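Cytochrome P450 268A2 Cyp268A2 (Mycobacterium marinum, PDB 6BLD) is a haem-binding member of the cytochrome P450 family, here holding (3E,5E)-6,10-dimethylundeca-3,5,9-trien-2-one in a pocket within reach of its haem. Local coordinates at residues W22-S25 with A26-E30; V204-E207 with N208-L212; L373-H376 with L377-Q381. All coordinates share one frame; numbering follows the deposited sequence.

Interaction 1: residues W22-S25 with A26-E30; sequences WASS and ASQRE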
loop_
_atom_site.group_PDB
_atom_site.type_symbol
_atom_site.label_atom_id
_atom_site.label_comp_id
_atom_site.label_asym_id
_atom_site.label_seq_id
_atom_site.Cartn_x
_atom_site.Cartn_y
_atom_site.Cartn_z
ATOM N N TRP A 22 15.996 -2.241 7.505
ATOM C CA TRP A 22 15.016 -2.060 6.445
ATOM C C TRP A 22 15.628 -2.170 5.055
ATOM O O TRP A 22 14.897 -2.075 4.064
ATOM C CB TRP A 22 14.307 -0.715 6.622
ATOM C CG TRP A 22 13.444 -0.718 7.842
ATOM C CD1 TRP A 22 13.671 -0.053 9.011
ATOM C CD2 TRP A 22 12.229 -1.453 8.028
ATOM N NE1 TRP A 22 12.664 -0.317 9.909
ATOM C CE2 TRP A 22 11.766 -1.175 9.328
ATOM C CE3 TRP A 22 11.483 -2.313 7.214
ATOM C CZ2 TRP A 22 10.593 -1.726 9.836
ATOM C CZ3 TRP A 22 10.317 -2.860 7.721
ATOM C CH2 TRP A 22 9.884 -2.564 9.019
ATOM N N ALA A 23 16.939 -2.373 4.962
ATOM C CA ALA A 23 17.596 -2.721 3.712
ATOM C C ALA A 23 17.861 -4.215 3.594
ATOM O O ALA A 23 18.334 -4.669 2.548
ATOM C CB ALA A 23 18.910 -1.947 3.567
ATOM N N SER A 24 17.565 -4.986 4.638
ATOM C CA SER A 24 17.756 -6.427 4.628
ATOM C C SER A 24 16.526 -7.124 4.051
ATOM O O SER A 24 15.502 -6.503 3.756
ATOM C CB SER A 24 18.049 -6.936 6.040
ATOM O OG SER A 24 16.894 -6.862 6.861
ATOM N N SER A 25 16.637 -8.440 3.897
ATOM C CA SER A 25 15.554 -9.220 3.323
ATOM C C SER A 25 14.362 -9.279 4.275
ATOM O O SER A 25 14.479 -9.048 5.482
ATOM C CB SER A 25 16.029 -10.636 3.000
ATOM O OG SER A 25 16.193 -11.394 4.185
ATOM N N ALA A 26 13.197 -9.598 3.707
ATOM C CA ALA A 26 12.002 -9.770 4.523
ATOM C C ALA A 26 12.122 -10.978 5.442
ATOM O O ALA A 26 11.555 -10.978 6.541
ATOM C CB ALA A 26 10.769 -9.897 3.629
ATOM N N SER A 27 12.853 -12.010 5.014
ATOM C CA SER A 27 13.046 -13.182 5.862
ATOM C C SER A 27 13.881 -12.842 7.090
ATOM O O SER A 27 13.603 -13.329 8.192
ATOM C CB SER A 27 13.703 -14.306 5.060
ATOM O OG SER A 27 13.099 -14.438 3.784
ATOM N N GLN A 28 14.911 -12.009 6.921
ATOM C CA GLN A 28 15.714 -11.595 8.066
ATOM C C GLN A 28 14.888 -10.776 9.050
ATOM O O GLN A 28 15.006 -10.956 10.268
ATOM C CB GLN A 28 16.932 -10.802 7.597
ATOM C CG GLN A 28 17.657 -10.081 8.719
ATOM C CD GLN A 28 19.125 -9.865 8.422
ATOM O OE1 GLN A 28 19.574 -10.041 7.291
ATOM N NE2 GLN A 28 19.883 -9.478 9.441
ATOM N N ARG A 29 14.044 -9.876 8.539
ATOM C CA ARG A 29 13.183 -9.089 9.415
ATOM C C ARG A 29 12.185 -9.969 10.154
ATOM O O ARG A 29 11.797 -9.651 11.285
ATOM C CB ARG A 29 12.449 -8.017 8.607
ATOM C CG ARG A 29 13.355 -6.950 8.010
ATOM C CD ARG A 29 12.555 -5.744 7.537
ATOM N NE ARG A 29 11.749 -6.047 6.359
ATOM C CZ ARG A 29 12.157 -5.856 5.108
ATOM N NH1 ARG A 29 13.365 -5.362 4.872
ATOM N NH2 ARG A 29 11.358 -6.160 4.094
ATOM N N GLU A 30 11.766 -11.079 9.541
ATOM C CA GLU A 30 10.793 -11.959 10.180
ATOM C C GLU A 30 11.377 -12.627 11.420
ATOM O O GLU A 30 10.663 -12.851 12.404
ATOM C CB GLU A 30 10.292 -13.003 9.179
ATOM C CG GLU A 30 9.662 -14.248 9.799
ATOM C CD GLU A 30 8.388 -13.953 10.579
ATOM O OE1 GLU A 30 7.818 -12.854 10.418
ATOM O OE2 GLU A 30 7.955 -14.829 11.356
HETATM O O HOH W 1 14.424 -4.448 1.895
HETATM O O HOH W 2 18.918 -10.223 4.916
#
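Ser25 caps the helix that begins at Ala26. Placed between the backbone N and the carbonyl carbon, Ser25 OG turns back over the first turn and accepts from Gln28 N at 3.1 Å, a nearly straight bond of 159°. The carbonyl of the same residue starts the regular helical bonding, Ser25 O receiving Arg29 N at 3.2 Å.

Water supplies the reciprocal half of the cap. A capping box would send a side chain of the fourth residue directly to the N-cap amide; here a water accepts from Ser25 N at 3.1 Å and donates to Gln28 OE1. Another water accepts from Arg29 NH1 at 3.3 Å, lying in the guanidinium plane at its edge, and reaches back to Trp22 O.

Packing contacts centre on Arg29. Arg29 CD lies 3.6 Å from Trp22 CE3, and a bend at chi3 (-70°) turns NE and the guanidinium, whose plane is only 24° from that of the indole. Trp22 CE3 lies over one face, and Ser25 O toward the rim of the opposite one. Arg29 NH1 comes within 2.7 Å of Ser24 O, at too poor an angle for a hydrogen bond. Alongside, Ser24 CB rests 3.7 Å from Gln28 OE1, while Ser24 OG is bonded to Phe21 O.

The segment turns the chain from the short helix 19-23 into helix 26-39. Trp22 is tied to Leu16 O through NE1 and to Gly406 through its backbone, and both Trp22 and Arg29 pack on Met309, just ahead of strand 310-315.

Interaction 2: residues V204-E207 with N208-L212; sequences VLFE and NQMYL. With DXJ ((3E,5E)-6,10-dimethylundeca-3,5,9-trien-2-one), chain C.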
loop_
_atom_site.group_PDB
_atom_site.type_symbol
_atom_site.label_atom_id
_atom_site.label_comp_id
_atom_site.label_asym_id
_atom_site.label_seq_id
_atom_site.Cartn_x
_atom_site.Cartn_y
_atom_site.Cartn_z
ATOM N N VAL A 204 13.680 15.114 -4.338
ATOM C CA VAL A 204 13.005 14.205 -5.259
ATOM C C VAL A 204 11.539 14.048 -4.875
ATOM O O VAL A 204 10.657 13.996 -5.742
ATOM C CB VAL A 204 13.734 12.848 -5.293
ATOM C CG1 VAL A 204 12.884 11.794 -5.989
ATOM C CG2 VAL A 204 15.084 12.990 -5.980
ATOM N N LEU A 205 11.254 13.976 -3.572
ATOM C CA LEU A 205 9.871 13.848 -3.126
ATOM C C LEU A 205 9.056 15.081 -3.497
ATOM O O LEU A 205 7.915 14.963 -3.957
ATOM C CB LEU A 205 9.826 13.605 -1.617
ATOM C CG LEU A 205 10.342 12.247 -1.131
ATOM C CD1 LEU A 205 10.383 12.196 0.388
ATOM C CD2 LEU A 205 9.493 11.113 -1.684
ATOM N N PHE A 206 9.629 16.275 -3.314
ATOM C CA PHE A 206 8.907 17.495 -3.664
ATOM C C PHE A 206 8.655 17.578 -5.164
ATOM O O PHE A 206 7.560 17.956 -5.593
ATOM C CB PHE A 206 9.676 18.725 -3.183
ATOM C CG PHE A 206 9.263 20.001 -3.863
ATOM C CD1 PHE A 206 8.027 20.574 -3.600
ATOM C CD2 PHE A 206 10.103 20.625 -4.770
ATOM C CE1 PHE A 206 7.640 21.746 -4.225
ATOM C CE2 PHE A 206 9.722 21.799 -5.399
ATOM C CZ PHE A 206 8.490 22.360 -5.126
ATOM N N GLU A 207 9.657 17.225 -5.974
ATOM C CA GLU A 207 9.509 17.301 -7.425
ATOM C C GLU A 207 8.361 16.424 -7.912
ATOM O O GLU A 207 7.543 16.856 -8.732
ATOM C CB GLU A 207 10.821 16.900 -8.101
ATOM C CG GLU A 207 10.715 16.682 -9.601
ATOM C CD GLU A 207 11.937 15.989 -10.179
ATOM O OE1 GLU A 207 12.978 15.940 -9.490
ATOM O OE2 GLU A 207 11.856 15.496 -11.325
ATOM N N ASN A 208 8.275 15.192 -7.406
ATOM C CA ASN A 208 7.200 14.303 -7.832
ATOM C C ASN A 208 5.864 14.700 -7.219
ATOM O O ASN A 208 4.821 14.551 -7.866
ATOM C CB ASN A 208 7.554 12.860 -7.486
ATOM C CG ASN A 208 8.670 12.326 -8.352
ATOM O OD1 ASN A 208 8.428 11.802 -9.438
ATOM N ND2 ASN A 208 9.905 12.475 -7.886
ATOM N N GLN A 209 5.873 15.202 -5.983
ATOM C CA GLN A 209 4.650 15.754 -5.412
ATOM C C GLN A 209 4.191 16.978 -6.193
ATOM O O GLN A 209 2.990 17.160 -6.429
ATOM C CB GLN A 209 4.870 16.112 -3.944
ATOM C CG GLN A 209 4.657 14.962 -2.985
ATOM C CD GLN A 209 4.583 15.422 -1.545
ATOM O OE1 GLN A 209 4.590 16.622 -1.266
ATOM N NE2 GLN A 209 4.510 14.472 -0.621
ATOM N N MET A 210 5.136 17.826 -6.604
ATOM C CA MET A 210 4.781 19.026 -7.355
ATOM C C MET A 210 4.105 18.673 -8.672
ATOM O O MET A 210 3.110 19.299 -9.053
ATOM C CB MET A 210 6.028 19.874 -7.601
ATOM C CG MET A 210 5.750 21.218 -8.242
ATOM S SD MET A 210 7.265 22.137 -8.557
ATOM C CE MET A 210 7.565 21.714 -10.272
ATOM N N TYR A 211 4.625 17.665 -9.379
ATOM C CA TYR A 211 4.018 17.271 -10.647
ATOM C C TYR A 211 2.603 16.746 -10.443
ATOM O O TYR A 211 1.688 17.099 -11.196
ATOM C CB TYR A 211 4.877 16.222 -11.350
ATOM C CG TYR A 211 4.165 15.566 -12.512
ATOM C CD1 TYR A 211 3.991 16.241 -13.711
ATOM C CD2 TYR A 211 3.647 14.281 -12.400
ATOM C CE1 TYR A 211 3.331 15.654 -14.773
ATOM C CE2 TYR A 211 2.984 13.685 -13.459
ATOM C CZ TYR A 211 2.831 14.377 -14.642
ATOM O OH TYR A 211 2.175 13.794 -15.699
ATOM N N LEU A 212 2.405 15.896 -9.430
ATOM C CA LEU A 212 1.070 15.371 -9.159
ATOM C C LEU A 212 0.091 16.484 -8.805
ATOM O O LEU A 212 -1.090 16.409 -9.164
ATOM C CB LEU A 212 1.133 14.334 -8.037
ATOM C CG LEU A 212 1.850 13.028 -8.388
ATOM C CD1 LEU A 212 2.008 12.148 -7.158
ATOM C CD2 LEU A 212 1.107 12.289 -9.490
HETATM C C10 DXJ C . 2.983 9.556 0.620
HETATM C C13 DXJ C . 6.493 11.079 0.801
HETATM C C01 DXJ C . -2.210 2.803 1.512
HETATM C C02 DXJ C . -1.139 3.743 0.967
HETATM C C03 DXJ C . -1.299 5.047 1.077
HETATM C C04 DXJ C . 0.110 3.170 0.300
HETATM C C05 DXJ C . -0.241 6.011 0.542
HETATM C C06 DXJ C . 0.121 7.093 1.556
HETATM C C07 DXJ C . 0.909 8.250 0.942
HETATM C C08 DXJ C . 2.186 8.402 1.226
HETATM C C09 DXJ C . 0.209 9.231 0.006
HETATM C C11 DXJ C . 4.177 9.841 1.099
HETATM C C12 DXJ C . 4.995 10.990 0.514
HETATM O O14 DXJ C . 4.470 11.811 -0.160
#
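Asn208 donates twice to one acceptor, Val204 O. Asn208 N reaches Val204 O at 3.1 Å, and Asn208 ND2 reaches the same oxygen at 2.7 Å from the opposite face of the carbonyl plane, tilted 34° from it. The oxygen lies almost within the amide plane of Asn208, and a chi1 of -71° folds the amide back along the helix beside the Val204 side chain.

Gln209 sends its amide into the ligand pocket. Gln209 N is satisfied by Leu205 O at 2.9 Å, while Gln209 NE2 gives one hydrogen bond of 2.7 Å to O14 of (3E,5E)-6,10-dimethylundeca-3,5,9-trien-2-one and another to Leu95 O. Leu205 CD2 adds an apolar touch 3.9 Å from ligand atom C13.

On the outer side, Met210 N donates to Phe206 O at 2.6 Å. Met210 SD makes an oblique Met-aromatic contact, 4.5 Å from the centroid of the Phe206 ring, with Met210 CB over one face of that ring. Tyr211 N donates to Glu207 O, and Tyr211 OH is hydrogen-bonded to Asp176.

These turns of helix 201-225 pack through Asn208 against helix 177-186, and through Leu212 against the long helix 247-278.

Interaction 3: residues L373-H376 with L377-Q381; sequences LGAH and LARAQ. With HEM (protoporphyrin IX containing Fe), chain B.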
loop_
_atom_site.group_PDB
_atom_site.type_symbol
_atom_site.label_atom_id
_atom_site.label_comp_id
_atom_site.label_asym_id
_atom_site.label_seq_id
_atom_site.Cartn_x
_atom_site.Cartn_y
_atom_site.Cartn_z
ATOM N N LEU A 373 -9.865 1.649 0.821
ATOM C CA LEU A 373 -10.951 2.092 -0.044
ATOM C C LEU A 373 -10.998 1.323 -1.361
ATOM O O LEU A 373 -12.083 1.114 -1.914
ATOM C CB LEU A 373 -10.785 3.592 -0.318
ATOM C CG LEU A 373 -11.904 4.380 -0.998
ATOM C CD1 LEU A 373 -13.298 3.898 -0.590
ATOM C CD2 LEU A 373 -11.751 5.877 -0.764
ATOM N N GLY A 374 -9.847 0.900 -1.875
ATOM C CA GLY A 374 -9.829 0.239 -3.156
ATOM C C GLY A 374 -9.660 -1.266 -3.088
ATOM O O GLY A 374 -9.106 -1.881 -4.009
ATOM N N ALA A 375 -10.137 -1.872 -2.000
ATOM C CA ALA A 375 -9.963 -3.309 -1.810
ATOM C C ALA A 375 -10.657 -4.096 -2.913
ATOM O O ALA A 375 -10.060 -4.988 -3.525
ATOM C CB ALA A 375 -10.487 -3.719 -0.433
ATOM N N HIS A 376 -11.922 -3.770 -3.191
ATOM C CA HIS A 376 -12.641 -4.466 -4.253
ATOM C C HIS A 376 -12.010 -4.193 -5.611
ATOM O O HIS A 376 -11.927 -5.091 -6.458
ATOM C CB HIS A 376 -14.112 -4.053 -4.251
ATOM C CG HIS A 376 -14.761 -4.145 -2.906
ATOM N ND1 HIS A 376 -14.895 -5.336 -2.224
ATOM C CD2 HIS A 376 -15.309 -3.194 -2.113
ATOM C CE1 HIS A 376 -15.499 -5.113 -1.070
ATOM N NE2 HIS A 376 -15.761 -3.823 -0.978
ATOM N N LEU A 377 -11.556 -2.957 -5.836
ATOM C CA LEU A 377 -10.898 -2.630 -7.095
ATOM C C LEU A 377 -9.570 -3.363 -7.231
ATOM O O LEU A 377 -9.233 -3.854 -8.314
ATOM C CB LEU A 377 -10.690 -1.120 -7.197
ATOM C CG LEU A 377 -10.010 -0.613 -8.468
ATOM C CD1 LEU A 377 -10.987 -0.634 -9.632
ATOM C CD2 LEU A 377 -9.454 0.784 -8.250
ATOM N N ALA A 378 -8.801 -3.445 -6.142
ATOM C CA ALA A 378 -7.536 -4.168 -6.188
ATOM C C ALA A 378 -7.755 -5.642 -6.502
ATOM O O ALA A 378 -7.049 -6.216 -7.339
ATOM C CB ALA A 378 -6.792 -4.009 -4.866
ATOM N N ARG A 379 -8.735 -6.268 -5.842
ATOM C CA ARG A 379 -9.012 -7.679 -6.086
ATOM C C ARG A 379 -9.420 -7.920 -7.533
ATOM O O ARG A 379 -9.019 -8.920 -8.139
ATOM C CB ARG A 379 -10.100 -8.171 -5.134
ATOM C CG ARG A 379 -9.683 -8.181 -3.674
ATOM C CD ARG A 379 -10.841 -8.556 -2.764
ATOM N NE ARG A 379 -10.397 -8.769 -1.390
ATOM C CZ ARG A 379 -10.887 -8.127 -0.335
ATOM N NH1 ARG A 379 -11.850 -7.227 -0.489
ATOM N NH2 ARG A 379 -10.415 -8.387 0.877
ATOM N N ALA A 380 -10.216 -7.012 -8.104
ATOM C CA ALA A 380 -10.611 -7.158 -9.502
ATOM C C ALA A 380 -9.405 -7.066 -10.428
ATOM O O ALA A 380 -9.342 -7.762 -11.449
ATOM C CB ALA A 380 -11.654 -6.102 -9.867
ATOM N N GLN A 381 -8.435 -6.216 -10.086
ATOM C CA GLN A 381 -7.237 -6.092 -10.914
ATOM C C GLN A 381 -6.380 -7.350 -10.843
ATOM O O GLN A 381 -5.855 -7.808 -11.865
ATOM C CB GLN A 381 -6.430 -4.867 -10.486
ATOM C CG GLN A 381 -7.108 -3.544 -10.783
ATOM C CD GLN A 381 -6.201 -2.362 -10.519
ATOM O OE1 GLN A 381 -5.068 -2.314 -10.998
ATOM N NE2 GLN A 381 -6.694 -1.400 -9.749
HETATM C CHA HEM B . -6.092 2.575 2.694
HETATM C CHB HEM B . -6.924 3.467 -2.005
HETATM C CHC HEM B . -5.134 -0.900 -3.152
HETATM C CHD HEM B . -3.545 -1.348 1.423
HETATM C C1A HEM B . -6.484 3.198 1.528
HETATM C C2A HEM B . -7.092 4.509 1.415
HETATM C C3A HEM B . -7.322 4.753 0.123
HETATM C C4A HEM B . -6.865 3.608 -0.638
HETATM C CMA HEM B . -7.963 6.032 -0.459
HETATM C CAA HEM B . -7.426 5.452 2.591
HETATM C CBA HEM B . -8.762 5.024 3.191
HETATM C CGA HEM B . -9.034 5.798 4.455
HETATM O O1A HEM B . -10.214 5.840 4.890
HETATM O O2A HEM B . -8.073 6.380 5.024
HETATM C C1B HEM B . -6.575 2.342 -2.720
HETATM C C2B HEM B . -6.838 2.120 -4.123
HETATM C C3B HEM B . -6.359 0.924 -4.460
HETATM C C4B HEM B . -5.757 0.329 -3.272
HETATM C CMB HEM B . -7.560 3.094 -5.080
HETATM C CAB HEM B . -6.468 0.361 -5.897
HETATM C CBB HEM B . -6.097 -0.878 -6.221
HETATM C C1C HEM B . -4.550 -1.410 -2.007
HETATM C C2C HEM B . -3.910 -2.706 -1.872
HETATM C C3C HEM B . -3.466 -2.816 -0.604
HETATM C C4C HEM B . -3.824 -1.606 0.099
HETATM C CMC HEM B . -3.778 -3.722 -3.032
HETATM C CAC HEM B . -2.726 -3.977 0.101
HETATM C CBC HEM B . -2.584 -5.197 -0.425
HETATM C C1D HEM B . -4.103 -0.342 2.181
HETATM C C2D HEM B . -3.935 -0.145 3.604
HETATM C C3D HEM B . -4.634 0.938 3.960
HETATM C C4D HEM B . -5.276 1.466 2.770
HETATM C CMD HEM B . -3.085 -1.041 4.534
HETATM C CAD HEM B . -4.750 1.523 5.386
HETATM C CBD HEM B . -5.754 0.696 6.185
HETATM C CGD HEM B . -5.857 1.199 7.603
HETATM O O1D HEM B . -6.608 0.581 8.402
HETATM O O2D HEM B . -5.190 2.211 7.937
HETATM N NA HEM B . -6.360 2.677 0.252
HETATM N NB HEM B . -5.915 1.230 -2.233
HETATM N NC HEM B . -4.479 -0.770 -0.784
HETATM N ND HEM B . -4.928 0.657 1.706
HETATM FE FE HEM B . -5.619 0.825 -0.217
HETATM O O HOH W 3 -12.821 -0.969 -3.886
#
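Ala378 CB touches both Gly374 O, at 3.3 Å, and a vinyl group of the haem, where Ala378 CB is 3.5 Å from HEM CBB. Gly374, having no side chain, lets its backbone come close to the porphyrin, with Gly374 CA 3.7 Å from haem C2B. On the next pyrrole, Leu373 CB sits 3.7 Å from haem C3A. Leu377, its CG anti to the backbone N (chi1 -180°), carries CD2 to within 3.8 Å of haem CAB. Gln381, one turn further on, places NE2 beside the same vinyl.

What positions this shell is the first turn of helix 375-392. Gly374 occupies the N-cap, and Gly374 O accepts Ala378 N at a short 2.7 Å, joining two residues that both touch the haem. Ala375 O takes Arg379 N in the same manner, as His376 O takes Ala380 N. A water accepts from Leu377 N and donates to Leu373 O, bridging the start of the helix to the loop before it.

Farther from the haem, Arg379 and His376 run side by side, ND1 of His376 meeting the guanidinium edge 4.0 Å from Arg379 NH1, with the two planes 48° apart. The charge of Arg379 is answered elsewhere, by a salt bridge from NE to Glu299. Leu377 and Gln381 are backed by helix 160-170, and His376 by helix 123-147.

The helix follows the cysteine-bearing loop of the P450 family, and its contact with the porphyrin is largely van der Waals; its amino end would tend to make this side of the haem somewhat electropositive.

The three contacts are local turns met in series along the chain, and none touches another. Interactions 2 and 3 concern the bound molecules directly: 204-212 supplies Leu205 and Gln209 to the pocket of the ligand (3E,5E)-6,10-dimethylundeca-3,5,9-trien-2-one, and 373-381 packs against the haem. Their nearest atoms are about 16 Å apart, the ligand and the haem lying between; Gly374 itself is about 9 Å from the ligand. Interaction 1 stands apart from both sites, the Trp22 side chain being about 14 Å from haem and ligand alike. It also lies across the chain's centre from interaction 3, with 27 Å between their centres, and 29 Å from that of interaction 2.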